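Local coordinates for protein AxyAgu115A (PDB 6NPS) that probably hydrolyses the alpha-linked glucuronic acid side groups of glucuronoxylan, as a family GH115 alpha-glucuronidase, at residues V668-T673 against N685-V690; V690-P695 against V744-D749; L723-A728 against E740-F745; Q754-I759 against T769-V774. The protein carries 3 engineered substitutions. All blocks are in the same frame, centred on the assembly; numbering follows the deposited sequence.

Contact 1 of 4, residues V668-T673 against N685-V690; sequences VSIDGT and NTLPLV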
loop_
_atom_site.group_PDB
_atom_site.type_symbol
_atom_site.label_atom_id
_atom_site.label_comp_id
_atom_site.label_asym_id
_atom_site.label_seq_id
_atom_site.Cartn_x
_atom_site.Cartn_y
_atom_site.Cartn_z
ATOM N N VAL A 668 15.867 -13.320 9.045
ATOM C CA VAL A 668 16.526 -12.775 10.231
ATOM C C VAL A 668 16.239 -11.280 10.307
ATOM O O VAL A 668 16.490 -10.551 9.340
ATOM C CB VAL A 668 18.045 -13.034 10.184
ATOM C CG1 VAL A 668 18.755 -12.380 11.385
ATOM C CG2 VAL A 668 18.337 -14.523 10.098
ATOM N N SER A 669 15.749 -10.799 11.458
ATOM C CA SER A 669 15.441 -9.382 11.579
ATOM C C SER A 669 15.957 -8.830 12.899
ATOM O O SER A 669 15.973 -9.529 13.913
ATOM C CB SER A 669 13.925 -9.139 11.437
ATOM O OG SER A 669 13.170 -9.843 12.421
ATOM N N ILE A 670 16.395 -7.575 12.876
ATOM C CA ILE A 670 16.951 -6.923 14.060
ATOM C C ILE A 670 15.797 -6.281 14.822
ATOM O O ILE A 670 15.062 -5.466 14.261
ATOM C CB ILE A 670 17.990 -5.858 13.673
ATOM C CG1 ILE A 670 19.078 -6.444 12.759
ATOM C CG2 ILE A 670 18.576 -5.180 14.962
ATOM C CD1 ILE A 670 19.704 -7.715 13.340
ATOM N N ASP A 671 15.631 -6.614 16.094
ATOM C CA ASP A 671 14.436 -6.116 16.772
ATOM C C ASP A 671 14.518 -4.595 16.921
ATOM O O ASP A 671 15.596 -4.032 17.113
ATOM C CB ASP A 671 14.275 -6.803 18.125
ATOM C CG ASP A 671 14.038 -8.317 17.988
ATOM O OD1 ASP A 671 13.945 -8.827 16.848
ATOM O OD2 ASP A 671 13.970 -9.006 19.029
ATOM N N GLY A 672 13.371 -3.924 16.788
ATOM C CA GLY A 672 13.307 -2.481 16.892
ATOM C C GLY A 672 13.634 -1.709 15.631
ATOM O O GLY A 672 13.693 -0.471 15.691
ATOM N N THR A 673 13.863 -2.385 14.496
ATOM C CA THR A 673 14.269 -1.761 13.227
ATOM C C THR A 673 13.619 -2.505 12.061
ATOM O O THR A 673 13.039 -3.583 12.229
ATOM C CB THR A 673 15.799 -1.827 12.996
ATOM O OG1 THR A 673 16.137 -3.160 12.600
ATOM C CG2 THR A 673 16.628 -1.478 14.271
ATOM N N ASN A 685 22.949 -9.191 3.126
ATOM C CA ASN A 685 23.086 -10.267 4.087
ATOM C C ASN A 685 23.924 -9.854 5.305
ATOM O O ASN A 685 24.323 -10.716 6.079
ATOM C CB ASN A 685 23.698 -11.473 3.377
ATOM C CG ASN A 685 25.005 -11.116 2.718
ATOM O OD1 ASN A 685 25.907 -10.645 3.378
ATOM N ND2 ASN A 685 25.108 -11.309 1.411
ATOM N N THR A 686 24.242 -8.570 5.461
ATOM C CA THR A 686 24.934 -8.064 6.642
ATOM C C THR A 686 24.063 -6.985 7.263
ATOM O O THR A 686 23.652 -6.051 6.571
ATOM C CB THR A 686 26.337 -7.528 6.291
ATOM O OG1 THR A 686 27.103 -8.569 5.669
ATOM C CG2 THR A 686 27.103 -7.093 7.540
ATOM N N LEU A 687 23.755 -7.129 8.551
ATOM C CA LEU A 687 22.850 -6.262 9.301
ATOM C C LEU A 687 23.537 -5.691 10.543
ATOM O O LEU A 687 24.193 -6.435 11.294
ATOM C CB LEU A 687 21.605 -7.031 9.742
ATOM C CG LEU A 687 20.774 -7.725 8.654
ATOM C CD1 LEU A 687 19.638 -8.514 9.324
ATOM C CD2 LEU A 687 20.206 -6.746 7.586
ATOM N N PRO A 688 23.398 -4.389 10.798
ATOM C CA PRO A 688 23.925 -3.820 12.050
ATOM C C PRO A 688 22.952 -3.891 13.218
ATOM O O PRO A 688 21.761 -3.602 13.100
ATOM C CB PRO A 688 24.194 -2.354 11.676
ATOM C CG PRO A 688 23.155 -2.050 10.620
ATOM C CD PRO A 688 23.036 -3.350 9.817
ATOM N N LEU A 689 23.476 -4.257 14.384
ATOM C CA LEU A 689 22.689 -4.283 15.606
ATOM C C LEU A 689 23.377 -3.301 16.539
ATOM O O LEU A 689 24.490 -3.573 17.018
ATOM C CB LEU A 689 22.647 -5.689 16.194
ATOM C CG LEU A 689 21.829 -5.871 17.456
ATOM C CD1 LEU A 689 21.378 -7.320 17.540
ATOM C CD2 LEU A 689 22.694 -5.524 18.649
ATOM N N VAL A 690 22.735 -2.166 16.813
ATOM C CA VAL A 690 23.482 -1.046 17.370
ATOM C C VAL A 690 23.171 -0.790 18.848
ATOM O O VAL A 690 23.634 0.207 19.400
ATOM C CB VAL A 690 23.268 0.222 16.529
ATOM C CG1 VAL A 690 23.729 -0.036 15.100
ATOM C CG2 VAL A 690 21.801 0.694 16.592
#

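Contact 2 of 4, residues V690-P695 against V744-D749; sequences VDFLEP and VFVDRD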
loop_
_atom_site.group_PDB
_atom_site.type_symbol
_atom_site.label_atom_id
_atom_site.label_comp_id
_atom_site.label_asym_id
_atom_site.label_seq_id
_atom_site.Cartn_x
_atom_site.Cartn_y
_atom_site.Cartn_z
ATOM N N VAL A 690 22.735 -2.166 16.813
ATOM C CA VAL A 690 23.482 -1.046 17.370
ATOM C C VAL A 690 23.171 -0.790 18.848
ATOM O O VAL A 690 23.634 0.207 19.400
ATOM C CB VAL A 690 23.268 0.222 16.529
ATOM C CG1 VAL A 690 23.729 -0.036 15.100
ATOM C CG2 VAL A 690 21.801 0.694 16.592
ATOM N N ASP A 691 22.434 -1.683 19.513
ATOM C CA ASP A 691 21.976 -1.409 20.878
ATOM C C ASP A 691 23.142 -1.153 21.839
ATOM O O ASP A 691 23.012 -0.348 22.776
ATOM C CB ASP A 691 21.128 -2.569 21.393
ATOM C CG ASP A 691 19.939 -2.901 20.466
ATOM O OD1 ASP A 691 20.169 -3.284 19.290
ATOM O OD2 ASP A 691 18.779 -2.807 20.932
ATOM N N PHE A 692 24.289 -1.841 21.647
ATOM C CA PHE A 692 25.383 -1.714 22.619
ATOM C C PHE A 692 26.237 -0.488 22.364
ATOM O O PHE A 692 27.218 -0.283 23.078
ATOM C CB PHE A 692 26.264 -2.981 22.621
ATOM C CG PHE A 692 25.486 -4.230 22.940
ATOM C CD1 PHE A 692 25.173 -4.554 24.253
ATOM C CD2 PHE A 692 25.015 -5.056 21.918
ATOM C CE1 PHE A 692 24.424 -5.709 24.549
ATOM C CE2 PHE A 692 24.260 -6.185 22.202
ATOM C CZ PHE A 692 23.965 -6.514 23.514
ATOM N N LEU A 693 25.863 0.347 21.385
ATOM C CA LEU A 693 26.496 1.648 21.228
ATOM C C LEU A 693 26.176 2.592 22.385
ATOM O O LEU A 693 26.830 3.630 22.516
ATOM C CB LEU A 693 26.072 2.258 19.883
ATOM C CG LEU A 693 26.702 1.607 18.638
ATOM C CD1 LEU A 693 26.249 2.275 17.369
ATOM C CD2 LEU A 693 28.261 1.596 18.689
ATOM N N GLU A 694 25.208 2.247 23.258
ATOM C CA GLU A 694 25.096 2.994 24.519
ATOM C C GLU A 694 25.736 2.210 25.655
ATOM O O GLU A 694 25.370 1.048 25.873
ATOM C CB GLU A 694 23.626 3.275 24.824
ATOM C CG GLU A 694 22.990 3.948 23.611
ATOM C CD GLU A 694 21.533 4.429 23.770
ATOM O OE1 GLU A 694 20.678 3.710 24.339
ATOM O OE2 GLU A 694 21.242 5.529 23.258
ATOM N N PRO A 695 26.657 2.828 26.402
ATOM C CA PRO A 695 27.466 2.083 27.385
ATOM C C PRO A 695 26.674 1.392 28.480
ATOM O O PRO A 695 27.175 0.419 29.054
ATOM C CB PRO A 695 28.368 3.162 28.002
ATOM C CG PRO A 695 28.157 4.386 27.228
ATOM C CD PRO A 695 26.877 4.280 26.482
ATOM N N VAL A 744 21.166 -11.361 22.664
ATOM C CA VAL A 744 22.589 -11.132 22.459
ATOM C C VAL A 744 23.172 -10.563 23.750
ATOM O O VAL A 744 22.575 -9.669 24.354
ATOM C CB VAL A 744 22.837 -10.164 21.289
ATOM C CG1 VAL A 744 24.324 -10.015 21.050
ATOM C CG2 VAL A 744 22.173 -10.694 20.010
ATOM N N PHE A 745 24.359 -11.036 24.133
ATOM C CA PHE A 745 25.014 -10.658 25.394
ATOM C C PHE A 745 26.423 -10.170 25.108
ATOM O O PHE A 745 27.181 -10.837 24.392
ATOM C CB PHE A 745 25.087 -11.824 26.393
ATOM C CG PHE A 745 23.779 -12.517 26.592
ATOM C CD1 PHE A 745 22.724 -11.859 27.206
ATOM C CD2 PHE A 745 23.587 -13.821 26.139
ATOM C CE1 PHE A 745 21.501 -12.484 27.383
ATOM C CE2 PHE A 745 22.355 -14.453 26.320
ATOM C CZ PHE A 745 21.314 -13.775 26.933
ATOM N N VAL A 746 26.780 -9.024 25.692
ATOM C CA VAL A 746 28.132 -8.482 25.607
ATOM C C VAL A 746 28.749 -8.497 27.002
ATOM O O VAL A 746 28.198 -7.907 27.939
ATOM C CB VAL A 746 28.121 -7.061 25.024
ATOM C CG1 VAL A 746 29.484 -6.405 25.186
ATOM C CG2 VAL A 746 27.745 -7.117 23.543
ATOM N N ASP A 747 29.895 -9.150 27.139
ATOM C CA ASP A 747 30.626 -9.103 28.401
ATOM C C ASP A 747 31.473 -7.843 28.408
ATOM O O ASP A 747 32.523 -7.787 27.774
ATOM C CB ASP A 747 31.487 -10.342 28.572
ATOM C CG ASP A 747 32.154 -10.393 29.944
ATOM O OD1 ASP A 747 31.820 -9.543 30.815
ATOM O OD2 ASP A 747 32.995 -11.297 30.143
ATOM N N ARG A 748 31.022 -6.827 29.139
ATOM C CA ARG A 748 31.708 -5.543 29.205
ATOM C C ARG A 748 32.908 -5.558 30.139
ATOM O O ARG A 748 33.682 -4.595 30.141
ATOM C CB ARG A 748 30.703 -4.455 29.625
ATOM C CG ARG A 748 29.596 -4.278 28.569
ATOM C CD ARG A 748 28.711 -3.071 28.897
ATOM N NE ARG A 748 27.751 -2.743 27.840
ATOM C CZ ARG A 748 27.978 -1.909 26.831
ATOM N NH1 ARG A 748 29.167 -1.330 26.694
ATOM N NH2 ARG A 748 27.016 -1.672 25.937
ATOM N N ASP A 749 33.106 -6.634 30.892
ATOM C CA ASP A 749 34.200 -6.704 31.862
ATOM C C ASP A 749 35.543 -6.761 31.139
ATOM O O ASP A 749 35.907 -7.792 30.563
ATOM C CB ASP A 749 34.002 -7.919 32.766
ATOM C CG ASP A 749 34.978 -7.946 33.979
ATOM O OD1 ASP A 749 35.407 -6.873 34.471
ATOM O OD2 ASP A 749 35.322 -9.063 34.432
#

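Contact 3 of 4, residues L723-A728 against E740-F745; sequences LSCSAA and ETIHVF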
loop_
_atom_site.group_PDB
_atom_site.type_symbol
_atom_site.label_atom_id
_atom_site.label_comp_id
_atom_site.label_asym_id
_atom_site.label_seq_id
_atom_site.Cartn_x
_atom_site.Cartn_y
_atom_site.Cartn_z
ATOM N N LEU A 723 31.233 -11.954 23.112
ATOM C CA LEU A 723 29.935 -11.787 22.449
ATOM C C LEU A 723 29.253 -13.145 22.348
ATOM O O LEU A 723 29.837 -14.097 21.818
ATOM C CB LEU A 723 30.105 -11.173 21.053
ATOM C CG LEU A 723 28.880 -11.005 20.123
ATOM C CD1 LEU A 723 27.900 -10.029 20.707
ATOM C CD2 LEU A 723 29.346 -10.526 18.723
ATOM N N SER A 724 28.048 -13.261 22.883
ATOM C CA SER A 724 27.395 -14.562 22.838
ATOM C C SER A 724 25.898 -14.368 22.662
ATOM O O SER A 724 25.374 -13.256 22.788
ATOM C CB SER A 724 27.708 -15.372 24.101
ATOM O OG SER A 724 27.090 -14.746 25.203
ATOM N N CYS A 725 25.203 -15.472 22.371
ATOM C CA CYS A 725 23.758 -15.459 22.174
ATOM C C CYS A 725 23.079 -16.530 23.009
ATOM O O CYS A 725 23.714 -17.474 23.479
ATOM C CB CYS A 725 23.364 -15.642 20.705
ATOM S SG CYS A 725 24.249 -14.662 19.517
ATOM N N SER A 726 21.753 -16.397 23.132
ATOM C CA SER A 726 20.975 -17.335 23.932
ATOM C C SER A 726 20.866 -18.716 23.299
ATOM O O SER A 726 20.413 -19.645 23.974
ATOM C CB SER A 726 19.567 -16.771 24.220
ATOM O OG SER A 726 18.899 -16.228 23.074
ATOM N N ALA A 727 21.304 -18.895 22.053
ATOM C CA ALA A 727 21.112 -20.162 21.375
ATOM C C ALA A 727 22.279 -20.371 20.435
ATOM O O ALA A 727 22.900 -19.409 19.979
ATOM C CB ALA A 727 19.779 -20.202 20.600
ATOM N N ALA A 728 22.590 -21.642 20.168
ATOM C CA ALA A 728 23.538 -22.024 19.131
ATOM C C ALA A 728 22.876 -22.739 17.965
ATOM O O ALA A 728 23.321 -22.585 16.831
ATOM C CB ALA A 728 24.633 -22.944 19.701
ATOM N N GLU A 740 11.683 -17.445 16.532
ATOM C CA GLU A 740 12.496 -17.548 17.737
ATOM C C GLU A 740 13.215 -16.220 17.954
ATOM O O GLU A 740 13.758 -15.640 17.008
ATOM C CB GLU A 740 13.489 -18.701 17.601
ATOM C CG GLU A 740 14.473 -18.839 18.760
ATOM C CD GLU A 740 13.874 -19.533 19.976
ATOM O OE1 GLU A 740 12.676 -19.869 19.934
ATOM O OE2 GLU A 740 14.606 -19.741 20.973
ATOM N N THR A 741 13.194 -15.709 19.180
ATOM C CA THR A 741 13.923 -14.494 19.519
ATOM C C THR A 741 15.261 -14.864 20.150
ATOM O O THR A 741 15.298 -15.629 21.119
ATOM C CB THR A 741 13.097 -13.633 20.466
ATOM O OG1 THR A 741 11.927 -13.166 19.783
ATOM C CG2 THR A 741 13.921 -12.444 20.976
ATOM N N ILE A 742 16.357 -14.368 19.585
ATOM C CA ILE A 742 17.692 -14.685 20.083
ATOM C C ILE A 742 18.178 -13.477 20.866
ATOM O O ILE A 742 18.187 -12.352 20.340
ATOM C CB ILE A 742 18.665 -15.032 18.937
ATOM C CG1 ILE A 742 18.053 -16.067 17.956
ATOM C CG2 ILE A 742 20.063 -15.468 19.505
ATOM C CD1 ILE A 742 17.687 -17.412 18.550
ATOM N N HIS A 743 18.550 -13.688 22.129
ATOM C CA HIS A 743 19.129 -12.615 22.921
ATOM C C HIS A 743 20.635 -12.575 22.744
ATOM O O HIS A 743 21.307 -13.612 22.702
ATOM C CB HIS A 743 18.746 -12.776 24.392
ATOM C CG HIS A 743 17.278 -12.955 24.560
ATOM N ND1 HIS A 743 16.397 -11.895 24.535
ATOM C CD2 HIS A 743 16.522 -14.074 24.635
ATOM C CE1 HIS A 743 15.164 -12.352 24.636
ATOM N NE2 HIS A 743 15.214 -13.671 24.712
ATOM N N VAL A 744 21.166 -11.361 22.664
ATOM C CA VAL A 744 22.589 -11.132 22.459
ATOM C C VAL A 744 23.172 -10.563 23.750
ATOM O O VAL A 744 22.575 -9.669 24.354
ATOM C CB VAL A 744 22.837 -10.164 21.289
ATOM C CG1 VAL A 744 24.324 -10.015 21.050
ATOM C CG2 VAL A 744 22.173 -10.694 20.010
ATOM N N PHE A 745 24.359 -11.036 24.133
ATOM C CA PHE A 745 25.014 -10.658 25.394
ATOM C C PHE A 745 26.423 -10.170 25.108
ATOM O O PHE A 745 27.181 -10.837 24.392
ATOM C CB PHE A 745 25.087 -11.824 26.393
ATOM C CG PHE A 745 23.779 -12.517 26.592
ATOM C CD1 PHE A 745 22.724 -11.859 27.206
ATOM C CD2 PHE A 745 23.587 -13.821 26.139
ATOM C CE1 PHE A 745 21.501 -12.484 27.383
ATOM C CE2 PHE A 745 22.355 -14.453 26.320
ATOM C CZ PHE A 745 21.314 -13.775 26.933
HETATM O O HOH W 1 28.901 -12.457 26.100
HETATM O O HOH W 2 16.722 -17.719 22.595
#

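Contact 4 of 4, residues Q754-I759 against T769-V774; sequences QAEGRI and TIVVPV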
loop_
_atom_site.group_PDB
_atom_site.type_symbol
_atom_site.label_atom_id
_atom_site.label_comp_id
_atom_site.label_asym_id
_atom_site.label_seq_id
_atom_site.Cartn_x
_atom_site.Cartn_y
_atom_site.Cartn_z
ATOM N N GLN A 754 36.007 0.870 22.512
ATOM C CA GLN A 754 35.263 0.539 21.306
ATOM C C GLN A 754 35.670 -0.829 20.798
ATOM O O GLN A 754 36.862 -1.136 20.721
ATOM C CB GLN A 754 35.452 1.605 20.230
ATOM C CG GLN A 754 34.644 2.852 20.552
ATOM C CD GLN A 754 34.950 4.008 19.643
ATOM O OE1 GLN A 754 35.414 3.816 18.516
ATOM N NE2 GLN A 754 34.697 5.221 20.122
ATOM N N ALA A 755 34.681 -1.659 20.483
ATOM C CA ALA A 755 34.961 -2.993 19.970
ATOM C C ALA A 755 33.883 -3.333 18.956
ATOM O O ALA A 755 32.815 -2.723 18.938
ATOM C CB ALA A 755 35.004 -4.029 21.096
ATOM N N GLU A 756 34.164 -4.299 18.096
ATOM C CA GLU A 756 33.131 -4.732 17.166
ATOM C C GLU A 756 33.204 -6.237 16.984
ATOM O O GLU A 756 34.287 -6.783 16.741
ATOM C CB GLU A 756 33.283 -4.019 15.830
ATOM C CG GLU A 756 32.218 -4.401 14.811
ATOM C CD GLU A 756 32.454 -3.725 13.483
ATOM O OE1 GLU A 756 32.186 -2.509 13.403
ATOM O OE2 GLU A 756 32.927 -4.398 12.535
ATOM N N GLY A 757 32.070 -6.919 17.147
ATOM C CA GLY A 757 32.007 -8.350 16.955
ATOM C C GLY A 757 31.012 -8.696 15.852
ATOM O O GLY A 757 30.252 -7.839 15.364
ATOM N N ARG A 758 31.005 -9.965 15.467
ATOM C CA ARG A 758 30.061 -10.392 14.441
ATOM C C ARG A 758 29.391 -11.693 14.841
ATOM O O ARG A 758 30.046 -12.623 15.335
ATOM C CB ARG A 758 30.749 -10.562 13.077
ATOM C CG ARG A 758 31.247 -9.253 12.483
ATOM C CD ARG A 758 32.228 -9.484 11.336
ATOM N NE ARG A 758 31.685 -8.978 10.084
ATOM C CZ ARG A 758 31.734 -7.705 9.700
ATOM N NH1 ARG A 758 32.328 -6.789 10.464
ATOM N NH2 ARG A 758 31.187 -7.349 8.539
ATOM N N ILE A 759 28.081 -11.744 14.627
ATOM C CA ILE A 759 27.279 -12.942 14.812
ATOM C C ILE A 759 26.976 -13.516 13.433
ATOM O O ILE A 759 26.562 -12.782 12.522
ATOM C CB ILE A 759 25.969 -12.614 15.563
ATOM C CG1 ILE A 759 26.249 -11.934 16.911
ATOM C CG2 ILE A 759 25.063 -13.869 15.680
ATOM C CD1 ILE A 759 25.019 -11.214 17.456
ATOM N N THR A 769 25.057 -12.139 8.453
ATOM C CA THR A 769 26.019 -11.654 9.434
ATOM C C THR A 769 25.417 -10.461 10.167
ATOM O O THR A 769 24.857 -9.554 9.536
ATOM C CB THR A 769 27.310 -11.304 8.709
ATOM O OG1 THR A 769 27.709 -12.473 7.991
ATOM C CG2 THR A 769 28.408 -10.901 9.649
ATOM N N ILE A 770 25.443 -10.498 11.493
ATOM C CA ILE A 770 24.957 -9.391 12.308
ATOM C C ILE A 770 26.167 -8.701 12.918
ATOM O O ILE A 770 26.972 -9.342 13.622
ATOM C CB ILE A 770 23.980 -9.883 13.382
ATOM C CG1 ILE A 770 22.773 -10.532 12.719
ATOM C CG2 ILE A 770 23.577 -8.747 14.335
ATOM C CD1 ILE A 770 21.723 -10.956 13.701
ATOM N N VAL A 771 26.357 -7.418 12.596
ATOM C CA VAL A 771 27.529 -6.696 13.083
ATOM C C VAL A 771 27.160 -6.001 14.379
ATOM O O VAL A 771 26.147 -5.299 14.445
ATOM C CB VAL A 771 28.053 -5.689 12.054
ATOM C CG1 VAL A 771 29.305 -4.967 12.645
ATOM C CG2 VAL A 771 28.423 -6.436 10.758
ATOM N N VAL A 772 27.978 -6.202 15.413
ATOM C CA VAL A 772 27.640 -5.719 16.748
ATOM C C VAL A 772 28.746 -4.781 17.215
ATOM O O VAL A 772 29.718 -5.222 17.841
ATOM C CB VAL A 772 27.422 -6.889 17.721
ATOM C CG1 VAL A 772 26.948 -6.387 19.123
ATOM C CG2 VAL A 772 26.408 -7.892 17.128
ATOM N N PRO A 773 28.636 -3.481 16.954
ATOM C CA PRO A 773 29.604 -2.529 17.508
ATOM C C PRO A 773 29.222 -2.151 18.935
ATOM O O PRO A 773 28.048 -2.084 19.296
ATOM C CB PRO A 773 29.490 -1.333 16.553
ATOM C CG PRO A 773 28.018 -1.352 16.151
ATOM C CD PRO A 773 27.601 -2.822 16.115
ATOM N N VAL A 774 30.231 -1.899 19.754
ATOM C CA VAL A 774 30.030 -1.687 21.181
ATOM C C VAL A 774 30.768 -0.427 21.606
ATOM O O VAL A 774 31.919 -0.226 21.219
ATOM C CB VAL A 774 30.528 -2.900 22.014
ATOM C CG1 VAL A 774 30.360 -2.599 23.516
ATOM C CG2 VAL A 774 29.746 -4.155 21.648
#

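Contact 1 of 4, residues V668-T673 against N685-V690
I670 and L687 run antiparallel alongside one another, each reaching from its own strand toward the backbone of the other. In both side chains the first torsion sets the leading carbon anti to the carbonyl carbon, CG1 in I670 (chi1 -54°) and CG in L687 (chi1 -56°). I670 CG1 thereby comes to rest 4.0 Å from L687 CB, while its CD1 lies alongside the same leucine, 4.1 Å from L687 CD1. L687 continues past it until its CD1 stands 3.7 Å from V668 O, so that a methyl group covers a main-chain carbonyl of the facing strand. The other branch of I670, CG2, is anti to the backbone N and meets L689 at a slant, CG2 4.2 Å from L689 CG. I670 therefore spans from L687 to L689, with P688 O facing both CG1 and CG2. An alanine here would take away both branches and would probably loosen the packing of L687 and L689 between the two strands. From I670 to T673 the chain reverses in a type II beta turn, with G672 at a positive phi; T673 OG1 donates to I670 O at 3.0 Å from above the carbonyl plane. The two strand segments run 22° from parallel with their axes 8.1 Å apart, too far to pair, as befits strands of two facing sheets. Strand 666-670 pairs with strands 676-677 and 700-706 in one sheet, strand 686-688 edges the other beside strand 766-775, and F702 and I770 also pack on I670 within this beta-sandwich.

Contact 2 of 4, residues V690-P695 against V744-D749
The F692 ring carries a methyl group over one face: V746 CG2 sits 3.5 Å from the ring centroid and only 4° off the normal, a well-centred CH-pi contact. At the ring edge, near its plane, lie V744 O, 3.5 Å from F692 CZ, and R748 NH2. The guanidinium of R748 is turned 49° against the ring and has P695 O over one face, 3.3 Å above its plane and near its centre. At its edge NH2 donates to F692 O, 3.2 Å away; the bond is fairly straight (159° at the hydrogen) and uses a lone pair in the carbonyl plane. An extended chain from CG to NE carries the group there. The same arginine donates through NH2 to V697 O and through NH1 to V775 O and N776 OD1, so three main-chain oxygens and the N776 amide oxygen would probably fix its rotation and stabilise its charge. F692 belongs to a short 3-10 turn in the connection between strands 686-688 and 700-706; V772 of the facing sheet touches its ring and V774 its CB. A phenylalanine packed between two sheets, beside an arginine gripping main-chain oxygens, is consistent with the end of a beta-sandwich core.

Contact 3 of 4, residues L723-A728 against E740-F745
Strand 723-725 is the edge strand of an antiparallel sheet, one layer of a beta-sandwich, and pairs here with strand 739-746. S724 and F745 form a hydrogen-bonded pair, with S724 N donating to F745 O at 3.0 Å and F745 N to S724 O at 2.8 Å, both in the carbonyl planes. C725 and V744 follow as a non-hydrogen-bonded pair, where C725 CA approaches H743 O. Next, S726 N donates to H743 O with a more bent geometry (138° at the hydrogen) as the chain leaves the strand. Apolar contacts gather on the face that bears C725 and V744. L723 CD1 meets V744 CG1 at a slant, 3.6 Å away, C725 CB touches I742 CG2 at 3.5 Å, and A727 CB rests on I742 CD1. I716 and I759 cover this side from the facing sheet, making it the core side. The opposite face bears S724 and F745, and here S724 OG lies at the edge of the phenyl ring, 3.7 Å from F745 CD2, while CE2 of the ring reaches across to the neighbouring segment, near S726 N. Water takes part on this exposed side: one molecule bridges S724 OG to F745 O, and another joins S726 OG to T741 O and, weakly, to E740 OE2. Where the backbone pairing gives out, a side chain continues it. With chi1 at 47°, S726 OG lies between its own backbone N and carbonyl carbon, and from there it accepts the H743 N-H at 2.7 Å.

Contact 4 of 4, residues Q754-I759 against T769-V774
Six backbone hydrogen bonds zip the strands of this antiparallel hairpin, pairing A755 with V774, G757 with V772 and I759 with I770. The I759-I770 pair is the tightest, with I770 N only 2.7 Å from I759 O and both its bonds nearly straight at 172°. The side chains of I759, I770, V772 and V774 share the face turned into the sandwich: I759 CD1 meets V772 CG2 at 3.6 Å, and I759 CB abuts I770 CB. L723 and C725 of the facing sheet close over I759.

The other face, bearing E756, R758 and V771, is much more open to solvent. E756 is fully extended, its CG anti to the backbone N, and its carboxylate carbon CD lies 3.5 Å from V771 CG1. R758 bends at chi3 (116°) and lays one guanidinium face over V771 CG2, off centre, while NE passes T769 CG2 at 3.8 Å. From there R758 forms a salt bridge through NH1 to E756 OE2 at 3.2 Å. An alanine here would lose this charge pair and would probably leave V771 more exposed to water. The two faces thus divide the chemistry: aliphatic contacts bury the inner side, while an ion pair spread over a valine shields apolar surface on the outer one.

All four contacts belong to one beta-sandwich, with their centres about 39 to 46 Å from the centre of the chain. Contact 3 pairs strands within one sheet and contact 4 within the other, their centres about 13 Å apart; contacts 1 and 2 bridge the two layers. Strand 686-688 of contact 1 extends the sheet of contact 4, with L687 O 2.7 Å from V771 N. Contacts 2 and 4 are closest, about 9 Å between centres, where F692 CD2 meets V772 CG1 at 3.6 Å. L723 and V744 of contact 3 meet I759 of contact 4 in the core. The active site is expected in the separate TIM barrel, and no contact is assigned to it.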